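Local structure of PhiRv1 phage protein (Mycobacterium tuberculosis, 6LG3) at residues 13-18 and 27-32. The protein is a mycobacterial toxin, apparently EST12, that probably activates a RACK1-NLRP3-gasdermin D pyroptosis and interleukin-1 beta immune pathway. Sequence-based numbering, arbitrary orientation.
Sequences LAVQVV and DAAVEA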
loop_
_atom_site.group_PDB
_atom_site.type_symbol
_atom_site.label_atom_id
_atom_site.label_comp_id
_atom_site.label_asym_id
_atom_site.label_seq_id
_atom_site.Cartn_x
_atom_site.Cartn_y
_atom_site.Cartn_z
ATOM N N LEU A 13 -0.838 -4.783 2.337
ATOM C CA LEU A 13 0.540 -4.714 2.819
ATOM C C LEU A 13 0.791 -3.438 3.628
ATOM O O LEU A 13 1.551 -3.455 4.606
ATOM C CB LEU A 13 1.514 -4.788 1.644
ATOM C CG LEU A 13 1.484 -6.043 0.770
ATOM C CD1 LEU A 13 2.479 -5.876 -0.366
ATOM C CD2 LEU A 13 1.824 -7.259 1.601
ATOM N N ALA A 14 0.190 -2.315 3.219
ATOM C CA ALA A 14 0.380 -1.077 3.975
ATOM C C ALA A 14 -0.266 -1.159 5.350
ATOM O O ALA A 14 0.323 -0.712 6.343
ATOM C CB ALA A 14 -0.170 0.114 3.195
ATOM N N VAL A 15 -1.472 -1.730 5.430
ATOM C CA VAL A 15 -2.107 -1.947 6.730
ATOM C C VAL A 15 -1.204 -2.787 7.625
ATOM O O VAL A 15 -1.031 -2.483 8.814
ATOM C CB VAL A 15 -3.493 -2.595 6.548
ATOM C CG1 VAL A 15 -4.093 -2.996 7.889
ATOM C CG2 VAL A 15 -4.424 -1.653 5.804
ATOM N N GLN A 16 -0.596 -3.846 7.065
ATOM C CA GLN A 16 0.336 -4.662 7.845
ATOM C C GLN A 16 1.526 -3.844 8.332
ATOM O O GLN A 16 1.979 -4.011 9.475
ATOM C CB GLN A 16 0.831 -5.856 7.020
ATOM C CG GLN A 16 -0.238 -6.868 6.688
ATOM C CD GLN A 16 0.308 -8.025 5.859
ATOM O OE1 GLN A 16 -0.280 -8.415 4.848
ATOM N NE2 GLN A 16 1.441 -8.576 6.286
ATOM N N VAL A 17 2.066 -2.974 7.475
ATOM C CA VAL A 17 3.212 -2.157 7.868
ATOM C C VAL A 17 2.830 -1.226 9.011
ATOM O O VAL A 17 3.571 -1.074 9.991
ATOM C CB VAL A 17 3.755 -1.367 6.662
ATOM C CG1 VAL A 17 4.779 -0.321 7.128
ATOM C CG2 VAL A 17 4.370 -2.309 5.635
ATOM N N VAL A 18 1.668 -0.577 8.894
ATOM C CA VAL A 18 1.259 0.371 9.927
ATOM C C VAL A 18 1.048 -0.353 11.246
ATOM O O VAL A 18 1.458 0.133 12.312
ATOM C CB VAL A 18 -0.004 1.139 9.494
ATOM C CG1 VAL A 18 -0.476 2.073 10.619
ATOM C CG2 VAL A 18 0.269 1.942 8.226
ATOM N N ASP A 27 -8.143 -2.099 11.885
ATOM C CA ASP A 27 -9.143 -1.053 11.682
ATOM C C ASP A 27 -8.540 0.332 11.890
ATOM O O ASP A 27 -8.788 1.257 11.103
ATOM C CB ASP A 27 -10.324 -1.273 12.625
ATOM C CG ASP A 27 -11.137 -2.495 12.262
ATOM O OD1 ASP A 27 -12.252 -2.650 12.805
ATOM O OD2 ASP A 27 -10.668 -3.293 11.422
ATOM N N ALA A 28 -7.737 0.487 12.951
ATOM C CA ALA A 28 -7.041 1.746 13.201
ATOM C C ALA A 28 -6.141 2.126 12.031
ATOM O O ALA A 28 -6.128 3.288 11.588
ATOM C CB ALA A 28 -6.224 1.640 14.492
ATOM N N ALA A 29 -5.363 1.158 11.528
ATOM C CA ALA A 29 -4.461 1.439 10.417
ATOM C C ALA A 29 -5.236 1.859 9.173
ATOM O O ALA A 29 -4.833 2.789 8.462
ATOM C CB ALA A 29 -3.594 0.214 10.128
ATOM N N VAL A 30 -6.357 1.185 8.898
ATOM C CA VAL A 30 -7.188 1.574 7.762
ATOM C C VAL A 30 -7.686 3.005 7.933
ATOM O O VAL A 30 -7.701 3.785 6.974
ATOM C CB VAL A 30 -8.355 0.592 7.574
ATOM C CG1 VAL A 30 -9.352 1.164 6.574
ATOM C CG2 VAL A 30 -7.844 -0.786 7.121
ATOM N N GLU A 31 -8.090 3.379 9.155
ATOM C CA GLU A 31 -8.529 4.756 9.397
ATOM C C GLU A 31 -7.420 5.762 9.092
ATOM O O GLU A 31 -7.667 6.808 8.472
ATOM C CB GLU A 31 -9.001 4.904 10.846
ATOM C CG GLU A 31 -10.089 5.928 11.067
ATOM C CD GLU A 31 -10.551 5.976 12.521
ATOM O OE1 GLU A 31 -9.731 6.321 13.404
ATOM O OE2 GLU A 31 -11.732 5.658 12.782
ATOM N N ALA A 32 -6.187 5.470 9.522
ATOM C CA ALA A 32 -5.090 6.403 9.266
ATOM C C ALA A 32 -4.787 6.515 7.771
ATOM O O ALA A 32 -4.562 7.623 7.247
ATOM C CB ALA A 32 -3.845 5.970 10.039
#
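Ala29 sets its methyl group between Val15 and Val18, which lie one helical turn apart on the facing helix. Its CB is 3.7 Å from Val18 CG1 and 3.9 Å from Val15 CG1, so the same methyl touches one branch of each valine. Val18 meets the alanine with two carbons, since its CB also lies 3.8 Å from Ala29 CB. Val18 directs its CB toward the other helix, and CG1, anti to the backbone N (chi1 177°), extends to the alanine.

Val15 divides its two methyls between successive residues of 27-32. While CG1 meets Ala29, CG2, anti to the carbonyl carbon, approaches Val30 CG2 at 3.8 Å; the two valine side chains are inclined to each other and touch through one methyl each. Val30 is largely open to solvent, whereas Ala29 is buried, which places the Val15–Val30 pair at the margin of the contact. No hydrogen bond links the segments, and the 188 Å² they bury comes from apolar packing.

The small alanine side chain suits the close backbone approach: the CA atoms of Val15 and Ala29 are 5.5 Å apart, and the local axes come within 8.8 Å. Those axes make an angle of 111° between their N-to-C directions, so the helices cross steeply rather than running alongside. Around this crossing, Val15 also touches Pro26 and Leu33, and Cys24 of the connecting loop touches both Val18 and Ala29. Val18 further reaches Leu60 of strand 58-64, joining helix 4-22 to the three-stranded antiparallel sheet. The arrangement resembles an alpha-alpha corner, in which helices 4-22 and 26-39, joined by a short loop, pack through an alanine set against two valines beside their connection.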